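Local atomic coordinates of MstE (Scytonema sp. PCC 10023, PDB entry 6SBF), a protein that acts as a monodomain class II (type II) terpene cyclase that assembles complex isoprenoid scaffolds, probably in merosterol biosynthesis. Residues 22-27 / 362-367; 86-91 / 113-118; 135-140 / 184-189. The protein carries 1 engineered substitution. One frame throughout, in Å; residues are numbered along the deposited sequence.

All three contacts join parts of one α6-α6 barrel, but at different ranges. Contact 1 pairs the first helix, 18-37, with the end of the last, 350-363, so its loop encloses the other two along the chain. Its centre is about 28 Å from that of contact 2 and about 33 Å from that of contact 3; contact 1 touches neither. Contacts 2 and 3 follow in series, with centres about 14 Å apart, and they do touch: L116 CD1 packs 3.7 Å from L137 CD1, and Q117 CG lies 3.8 Å from L186 CD2. Helix 109-121 thus bridges them, packing against helix 75-90 in one and meeting residues of the other. Contact 1 joins the chain's two ends.

Contact 1: 22-27 / 362-367; sequences NQLSNS and KAAPML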
loop_
_atom_site.group_PDB
_atom_site.type_symbol
_atom_site.label_atom_id
_atom_site.label_comp_id
_atom_site.label_asym_id
_atom_site.label_seq_id
_atom_site.Cartn_x
_atom_site.Cartn_y
_atom_site.Cartn_z
ATOM N N ASN A 22 3.071 -20.895 -16.326
ATOM C CA ASN A 22 1.838 -21.622 -15.977
ATOM C C ASN A 22 1.613 -21.607 -14.454
ATOM O O ASN A 22 0.465 -21.439 -13.997
ATOM C CB ASN A 22 1.985 -23.045 -16.504
ATOM C CG ASN A 22 0.685 -23.744 -16.781
ATOM O OD1 ASN A 22 -0.299 -23.662 -16.040
ATOM N ND2 ASN A 22 0.738 -24.484 -17.847
ATOM N N GLN A 23 2.695 -21.810 -13.681
ATOM C CA GLN A 23 2.499 -21.746 -12.204
ATOM C C GLN A 23 2.139 -20.325 -11.784
ATOM O O GLN A 23 1.319 -20.153 -10.860
ATOM C CB GLN A 23 3.691 -22.307 -11.452
ATOM C CG GLN A 23 3.435 -22.303 -9.972
ATOM C CD GLN A 23 2.292 -23.145 -9.548
ATOM O OE1 GLN A 23 1.940 -24.098 -10.254
ATOM N NE2 GLN A 23 1.694 -22.748 -8.420
ATOM N N LEU A 24 2.736 -19.293 -12.414
ATOM C CA LEU A 24 2.294 -17.929 -12.121
ATOM C C LEU A 24 0.797 -17.811 -12.378
ATOM O O LEU A 24 0.081 -17.203 -11.586
ATOM C CB LEU A 24 3.073 -16.930 -12.964
ATOM C CG LEU A 24 4.362 -16.499 -12.338
ATOM C CD1 LEU A 24 5.290 -15.948 -13.388
ATOM C CD2 LEU A 24 4.105 -15.486 -11.225
ATOM N N SER A 25 0.322 -18.306 -13.522
ATOM C CA SER A 25 -1.138 -18.235 -13.824
ATOM C C SER A 25 -1.915 -18.919 -12.694
ATOM O O SER A 25 -2.897 -18.359 -12.210
ATOM C CB SER A 25 -1.470 -18.855 -15.163
ATOM O OG SER A 25 -0.779 -18.157 -16.190
ATOM N N ASN A 26 -1.521 -20.132 -12.352
ATOM C CA ASN A 26 -2.268 -20.941 -11.355
ATOM C C ASN A 26 -2.282 -20.223 -9.994
ATOM O O ASN A 26 -3.328 -20.197 -9.305
ATOM C CB ASN A 26 -1.735 -22.362 -11.300
ATOM C CG ASN A 26 -2.064 -23.155 -12.568
ATOM O OD1 ASN A 26 -2.865 -22.677 -13.389
ATOM N ND2 ASN A 26 -1.367 -24.266 -12.769
ATOM N N SER A 27 -1.136 -19.681 -9.623
ATOM C CA SER A 27 -0.959 -18.959 -8.340
ATOM C C SER A 27 -1.824 -17.727 -8.315
ATOM O O SER A 27 -2.609 -17.489 -7.366
ATOM C CB SER A 27 0.501 -18.551 -8.191
ATOM O OG SER A 27 0.677 -17.622 -7.116
ATOM N N LYS A 362 2.299 -8.039 -12.391
ATOM C CA LYS A 362 3.161 -7.026 -13.020
ATOM C C LYS A 362 4.494 -7.650 -13.410
ATOM O O LYS A 362 5.063 -7.215 -14.414
ATOM C CB LYS A 362 3.294 -5.840 -12.079
ATOM C CG LYS A 362 2.031 -5.038 -11.799
ATOM C CD LYS A 362 2.147 -3.883 -10.821
ATOM C CE LYS A 362 3.260 -2.938 -11.107
ATOM N NZ LYS A 362 2.868 -2.107 -12.264
ATOM N N ALA A 363 5.028 -8.608 -12.640
ATOM C CA ALA A 363 6.366 -9.129 -12.917
ATOM C C ALA A 363 6.380 -10.186 -13.998
ATOM O O ALA A 363 7.462 -10.416 -14.583
ATOM C CB ALA A 363 6.941 -9.641 -11.659
ATOM N N ALA A 364 5.299 -10.929 -14.154
ATOM C CA ALA A 364 5.308 -12.112 -15.028
ATOM C C ALA A 364 5.809 -11.803 -16.435
ATOM O O ALA A 364 6.545 -12.612 -16.993
ATOM C CB ALA A 364 3.932 -12.716 -15.105
ATOM N N PRO A 365 5.434 -10.683 -17.082
ATOM C CA PRO A 365 5.861 -10.466 -18.464
ATOM C C PRO A 365 7.361 -10.180 -18.607
ATOM O O PRO A 365 7.868 -10.251 -19.732
ATOM C CB PRO A 365 5.047 -9.249 -18.903
ATOM C CG PRO A 365 4.660 -8.562 -17.637
ATOM C CD PRO A 365 4.414 -9.707 -16.684
ATOM N N MET A 366 8.007 -9.862 -17.485
ATOM C CA MET A 366 9.450 -9.511 -17.453
ATOM C C MET A 366 10.250 -10.723 -16.966
ATOM O O MET A 366 11.447 -10.565 -16.720
ATOM C CB MET A 366 9.682 -8.317 -16.517
ATOM C CG MET A 366 8.855 -7.099 -16.906
ATOM S SD MET A 366 8.923 -6.701 -18.660
ATOM C CE MET A 366 10.660 -6.328 -18.917
ATOM N N LEU A 367 9.607 -11.891 -16.799
ATOM C CA LEU A 367 10.332 -13.188 -16.780
ATOM C C LEU A 367 11.126 -13.325 -18.087
ATOM O O LEU A 367 12.270 -13.714 -17.985
ATOM C CB LEU A 367 9.351 -14.358 -16.690
ATOM C CG LEU A 367 9.115 -15.004 -15.333
ATOM C CD1 LEU A 367 8.438 -16.343 -15.558
ATOM C CD2 LEU A 367 10.386 -15.191 -14.518
ATOM O OXT LEU A 367 10.686 -13.102 -19.253
#
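A small apolar contact between L24 and the pair A364 and L367 joins the two ends of the chain: helix 18-37 meets the tail of helix 350-363 and the residues that follow it. The total buried surface is modest, 108 Å², and the backbones come nearest at the CA atoms of L24 and A364, 7.2 Å apart.

A single methyl carries the contact. L24 CD1 lies 3.9 Å from A364 CB and 3.8 Å from L367 CD1, while those two carbons are 5.8 Å from each other, so CD1 straddles the pair without being driven between them. With L367 the approach is tip to tip; with A364 the leucine methyl meets a side chain that is itself only a methyl. L24 places CG anti to its carbonyl carbon (chi1 -87°), and CD1 then extends away from its helix.

The partner residues are set by a short 3-10 turn. M366 N bonds to A363 O at 3.0 Å and L367 N to A364 O at 3.2 Å, which turns the C-terminal leucine back toward L24. Helix 282-298 backs the group, since I292 is touched by L24, A363 and L367 alike, and R288 NH2 of the same helix donates to M366 O. Such packing of the first helix against the last is consistent with the closing of the ring in an α6-α6 barrel, the fold of this cyclase.

Contact 2: 86-91 / 113-118; sequences ELLKIR and GWALQL
L88 packs on A115 and L118 where two helices of the α6-α6 barrel, 75-90 and 109-121, lie side by side. The nearest CA atoms, those of L88 and A115, are 7.7 Å apart, and all three touching residues are buried.

The apolar part rests on one methyl of L88. Its CD1 lies 3.8 Å from L118 CD2 and 4.2 Å from A115 CB, residues one helical turn apart that offer a shared surface. The two leucine side chains cross obliquely. They leave their helices differently: L118 has CG anti to the backbone N (chi1 177°), whereas L88 has CG anti to the carbonyl carbon (chi1 -74°), and the two branches converge between the helices. L118 also touches L81 and A84, earlier on helix 75-90, which extends its packing along that helix, and W99 lies against A115.

Hydrogen bonds act around this patch rather than through it. W99 NE1 donates to L88 O close to the end of helix 75-90, so the tryptophan that packs on A115 also ties down the backbone of its leucine partner. Within 113-118, Q117 N bonds to G113 O and L118 N to W114 O, keeping A115 and L118 in helical spacing.

The charged groups all lie on the 86-91 side and take no part in the apolar patch. R91 NH1 forms salt bridges with D58 and E59, anchoring the residue just beyond the helix. Within the last turns of helix 75-90, K89 NZ forms a salt bridge with E86 OE2 at 3.0 Å, from above the carboxylate plane and 39° out of it.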
loop_
_atom_site.group_PDB
_atom_site.type_symbol
_atom_site.label_atom_id
_atom_site.label_comp_id
_atom_site.label_asym_id
_atom_site.label_seq_id
_atom_site.Cartn_x
_atom_site.Cartn_y
_atom_site.Cartn_z
ATOM N N GLU A 86 -19.109 1.121 -6.492
ATOM C CA GLU A 86 -20.496 1.411 -6.084
ATOM C C GLU A 86 -20.623 1.410 -4.550
ATOM O O GLU A 86 -21.321 2.296 -4.007
ATOM C CB GLU A 86 -21.454 0.385 -6.705
ATOM C CG GLU A 86 -21.614 0.559 -8.199
ATOM C CD GLU A 86 -22.150 1.889 -8.735
ATOM O OE1 GLU A 86 -23.008 2.498 -8.072
ATOM O OE2 GLU A 86 -21.689 2.314 -9.838
ATOM N N LEU A 87 -19.940 0.483 -3.866
ATOM C CA LEU A 87 -19.944 0.491 -2.375
ATOM C C LEU A 87 -19.328 1.797 -1.841
ATOM O O LEU A 87 -19.897 2.402 -0.921
ATOM C CB LEU A 87 -19.180 -0.728 -1.846
ATOM C CG LEU A 87 -19.914 -2.057 -2.105
ATOM C CD1 LEU A 87 -19.030 -3.233 -1.688
ATOM C CD2 LEU A 87 -21.227 -2.135 -1.368
ATOM N N LEU A 88 -18.207 2.206 -2.418
ATOM C CA LEU A 88 -17.565 3.445 -2.008
ATOM C C LEU A 88 -18.475 4.652 -2.217
ATOM O O LEU A 88 -18.538 5.569 -1.381
ATOM C CB LEU A 88 -16.213 3.582 -2.692
ATOM C CG LEU A 88 -15.131 2.663 -2.139
ATOM C CD1 LEU A 88 -13.989 2.564 -3.090
ATOM C CD2 LEU A 88 -14.663 3.043 -0.771
ATOM N N LYS A 89 -19.190 4.697 -3.346
ATOM C CA LYS A 89 -20.100 5.845 -3.591
ATOM C C LYS A 89 -21.220 5.935 -2.559
ATOM O O LYS A 89 -21.652 7.061 -2.274
ATOM C CB LYS A 89 -20.669 5.771 -5.003
ATOM C CG LYS A 89 -19.660 6.188 -6.066
ATOM C CD LYS A 89 -20.269 6.343 -7.429
ATOM C CE LYS A 89 -20.835 5.051 -7.959
ATOM N NZ LYS A 89 -21.410 5.281 -9.281
ATOM N N ILE A 90 -21.652 4.783 -2.029
ATOM C CA ILE A 90 -22.716 4.798 -1.006
ATOM C C ILE A 90 -22.181 5.325 0.326
ATOM O O ILE A 90 -22.972 5.799 1.130
ATOM C CB ILE A 90 -23.366 3.404 -0.912
ATOM C CG1 ILE A 90 -24.168 3.162 -2.188
ATOM C CG2 ILE A 90 -24.189 3.222 0.307
ATOM C CD1 ILE A 90 -24.470 1.688 -2.448
ATOM N N ARG A 91 -20.856 5.300 0.561
ATOM C CA ARG A 91 -20.198 5.897 1.759
ATOM C C ARG A 91 -20.019 7.393 1.502
ATOM O O ARG A 91 -18.873 7.874 1.288
ATOM C CB ARG A 91 -18.905 5.162 2.090
ATOM C CG ARG A 91 -19.067 3.731 2.551
ATOM C CD ARG A 91 -19.671 3.632 3.952
ATOM N NE ARG A 91 -19.849 2.265 4.366
ATOM C CZ ARG A 91 -18.906 1.526 4.953
ATOM N NH1 ARG A 91 -17.738 2.030 5.343
ATOM N NH2 ARG A 91 -19.157 0.259 5.203
ATOM N N GLY A 113 -6.962 8.696 -1.538
ATOM C CA GLY A 113 -6.114 8.457 -2.703
ATOM C C GLY A 113 -6.292 7.097 -3.301
ATOM O O GLY A 113 -6.449 6.984 -4.537
ATOM N N TRP A 114 -6.336 6.047 -2.500
ATOM C CA TRP A 114 -6.559 4.698 -3.041
ATOM C C TRP A 114 -7.934 4.605 -3.702
ATOM O O TRP A 114 -8.056 3.917 -4.735
ATOM C CB TRP A 114 -6.399 3.615 -1.972
ATOM C CG TRP A 114 -4.968 3.428 -1.575
ATOM C CD1 TRP A 114 -4.351 3.862 -0.433
ATOM C CD2 TRP A 114 -3.936 2.759 -2.343
ATOM N NE1 TRP A 114 -3.010 3.562 -0.454
ATOM C CE2 TRP A 114 -2.733 2.846 -1.601
ATOM C CE3 TRP A 114 -3.943 2.043 -3.555
ATOM C CZ2 TRP A 114 -1.546 2.333 -2.083
ATOM C CZ3 TRP A 114 -2.756 1.517 -4.014
ATOM C CH2 TRP A 114 -1.558 1.663 -3.280
ATOM N N ALA A 115 -8.939 5.188 -3.120
ATOM C CA ALA A 115 -10.301 5.166 -3.703
ATOM C C ALA A 115 -10.268 5.852 -5.062
ATOM O O ALA A 115 -10.971 5.391 -5.980
ATOM C CB ALA A 115 -11.301 5.836 -2.780
ATOM N N LEU A 116 -9.503 6.919 -5.210
ATOM C CA LEU A 116 -9.332 7.611 -6.498
ATOM C C LEU A 116 -8.572 6.758 -7.500
ATOM O O LEU A 116 -8.886 6.865 -8.724
ATOM C CB LEU A 116 -8.794 9.015 -6.275
ATOM C CG LEU A 116 -9.740 9.986 -5.593
ATOM C CD1 LEU A 116 -8.986 11.241 -5.164
ATOM C CD2 LEU A 116 -10.886 10.371 -6.542
ATOM N N GLN A 117 -7.596 5.968 -7.093
ATOM C CA GLN A 117 -6.920 5.038 -8.007
ATOM C C GLN A 117 -7.958 4.038 -8.511
ATOM O O GLN A 117 -7.967 3.659 -9.689
ATOM C CB GLN A 117 -5.733 4.366 -7.324
ATOM C CG GLN A 117 -4.572 5.302 -7.019
ATOM C CD GLN A 117 -3.342 4.518 -6.625
ATOM O OE1 GLN A 117 -2.793 3.767 -7.428
ATOM N NE2 GLN A 117 -2.882 4.688 -5.376
ATOM N N LEU A 118 -8.791 3.525 -7.612
ATOM C CA LEU A 118 -9.832 2.569 -8.006
ATOM C C LEU A 118 -10.819 3.248 -8.976
ATOM O O LEU A 118 -11.197 2.631 -9.994
ATOM C CB LEU A 118 -10.523 1.999 -6.771
ATOM C CG LEU A 118 -11.680 1.043 -7.077
ATOM C CD1 LEU A 118 -11.354 -0.111 -7.988
ATOM C CD2 LEU A 118 -12.277 0.502 -5.809
#

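Contact 3: 135-140 / 184-189; sequences AALATH and AALPEF
L137 lies against the far end of the F189 ring: its CB is 3.6 Å from F189 CZ, and its CD1 is 3.8 Å from F189 CE1. The approach is oblique, and L137 CB sits nearly symmetrically about the CZ end, 4.1 Å from both CE1 and CE2 of F189. CZ therefore points at the root of the leucine while CE1 lies near the branch carbon CD1.

L186 shares the same methyl, lying next to the ring rather than opposite it. L137 CD1 is 3.9 Å from L186 CD1, and these two leucine side chains cross at about a right angle. The bond of F189 N to L186 O, 3.0 Å, is consistent with a turn that leads into helix 187-200 and sets both side chains on the same leucine. F189 has CG anti to its carbonyl carbon (chi1 -75°), which directs the ring toward helix 128-138.

The geometry also places the patch in the barrel. V183 of helix 177-183 touches both L137 and F189, and A109 of helix 109-121 adds to the surface around L137. At F189, an alanine here removes the ring and would probably deprive L137 CB and V183 of their aromatic neighbour, opening a gap between helices 128-138 and 187-200.

Across the two segments, the measured contacts are between carbons, apart from A138 N at 4.1 Å from F189 CZ. The chemistry therefore implies cohesion by close fit and burial of apolar surface, with orientation set by shape rather than by directional bonds.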
loop_
_atom_site.group_PDB
_atom_site.type_symbol
_atom_site.label_atom_id
_atom_site.label_comp_id
_atom_site.label_asym_id
_atom_site.label_seq_id
_atom_site.Cartn_x
_atom_site.Cartn_y
_atom_site.Cartn_z
ATOM N N ALA A 135 -10.691 17.261 -4.532
ATOM C CA ALA A 135 -10.664 18.604 -3.912
ATOM C C ALA A 135 -10.321 18.494 -2.416
ATOM O O ALA A 135 -9.469 19.238 -1.938
ATOM C CB ALA A 135 -11.979 19.291 -4.175
ATOM N N ALA A 136 -10.926 17.533 -1.739
ATOM C CA ALA A 136 -10.688 17.321 -0.325
ATOM C C ALA A 136 -9.222 16.949 -0.119
ATOM O O ALA A 136 -8.636 17.384 0.893
ATOM C CB ALA A 136 -11.590 16.262 0.236
ATOM N N LEU A 137 -8.632 16.159 -0.988
ATOM C CA LEU A 137 -7.192 15.822 -0.843
ATOM C C LEU A 137 -6.354 17.074 -0.828
ATOM O O LEU A 137 -5.353 17.099 -0.065
ATOM C CB LEU A 137 -6.667 15.010 -1.995
ATOM C CG LEU A 137 -6.864 13.555 -1.892
ATOM C CD1 LEU A 137 -6.304 12.851 -3.128
ATOM C CD2 LEU A 137 -6.219 12.971 -0.650
ATOM N N ALA A 138 -6.721 18.082 -1.581
ATOM C CA ALA A 138 -5.909 19.297 -1.669
ATOM C C ALA A 138 -5.814 19.943 -0.289
ATOM O O ALA A 138 -4.775 20.567 0.012
ATOM C CB ALA A 138 -6.465 20.211 -2.713
ATOM N N THR A 139 -6.825 19.764 0.553
ATOM C CA THR A 139 -6.846 20.357 1.906
ATOM C C THR A 139 -5.713 19.799 2.790
ATOM O O THR A 139 -5.336 20.478 3.746
ATOM C CB THR A 139 -8.219 20.142 2.547
ATOM O OG1 THR A 139 -9.204 20.599 1.614
ATOM C CG2 THR A 139 -8.336 20.882 3.856
ATOM N N HIS A 140 -5.221 18.603 2.482
ATOM C CA HIS A 140 -4.196 17.900 3.248
ATOM C C HIS A 140 -2.771 18.247 2.799
ATOM O O HIS A 140 -1.828 17.772 3.468
ATOM C CB HIS A 140 -4.457 16.408 3.146
ATOM C CG HIS A 140 -5.695 15.961 3.818
ATOM N ND1 HIS A 140 -5.833 15.911 5.195
ATOM C CD2 HIS A 140 -6.831 15.498 3.328
ATOM C CE1 HIS A 140 -7.040 15.429 5.477
ATOM N NE2 HIS A 140 -7.653 15.176 4.372
ATOM N N ALA A 184 0.705 10.500 -5.016
ATOM C CA ALA A 184 1.437 10.860 -6.261
ATOM C C ALA A 184 1.188 9.835 -7.374
ATOM O O ALA A 184 1.607 10.133 -8.503
ATOM C CB ALA A 184 2.905 10.984 -5.965
ATOM N N ALA A 185 0.563 8.701 -7.111
ATOM C CA ALA A 185 0.072 7.782 -8.181
ATOM C C ALA A 185 -1.033 8.472 -9.008
ATOM O O ALA A 185 -1.273 8.040 -10.126
ATOM C CB ALA A 185 -0.427 6.459 -7.629
ATOM N N LEU A 186 -1.672 9.504 -8.473
ATOM C CA LEU A 186 -2.731 10.253 -9.156
ATOM C C LEU A 186 -2.056 11.303 -10.010
ATOM O O LEU A 186 -1.326 12.153 -9.510
ATOM C CB LEU A 186 -3.652 10.919 -8.135
ATOM C CG LEU A 186 -4.352 9.955 -7.188
ATOM C CD1 LEU A 186 -5.171 10.752 -6.179
ATOM C CD2 LEU A 186 -5.255 8.938 -7.902
ATOM N N PRO A 187 -2.307 11.337 -11.334
ATOM C CA PRO A 187 -1.589 12.286 -12.188
ATOM C C PRO A 187 -1.879 13.736 -11.804
ATOM O O PRO A 187 -1.080 14.593 -12.024
ATOM C CB PRO A 187 -2.189 12.050 -13.586
ATOM C CG PRO A 187 -2.849 10.722 -13.523
ATOM C CD PRO A 187 -3.094 10.356 -12.099
ATOM N N GLU A 188 -3.026 13.989 -11.174
ATOM C CA GLU A 188 -3.424 15.361 -10.779
ATOM C C GLU A 188 -2.507 15.898 -9.659
ATOM O O GLU A 188 -2.390 17.132 -9.542
ATOM C CB GLU A 188 -4.904 15.381 -10.344
ATOM C CG GLU A 188 -5.898 14.956 -11.394
ATOM C CD GLU A 188 -6.211 13.466 -11.515
ATOM O OE1 GLU A 188 -5.518 12.619 -10.808
ATOM O OE2 GLU A 188 -7.096 13.180 -12.384
ATOM N N PHE A 189 -1.903 15.009 -8.868
ATOM C CA PHE A 189 -1.090 15.397 -7.679
ATOM C C PHE A 189 0.407 15.136 -7.911
ATOM O O PHE A 189 1.190 15.618 -7.128
ATOM C CB PHE A 189 -1.575 14.656 -6.426
ATOM C CG PHE A 189 -2.853 15.224 -5.910
ATOM C CD1 PHE A 189 -4.074 14.753 -6.346
ATOM C CD2 PHE A 189 -2.828 16.229 -4.984
ATOM C CE1 PHE A 189 -5.225 15.331 -5.854
ATOM C CE2 PHE A 189 -3.994 16.793 -4.513
ATOM C CZ PHE A 189 -5.189 16.370 -4.984
#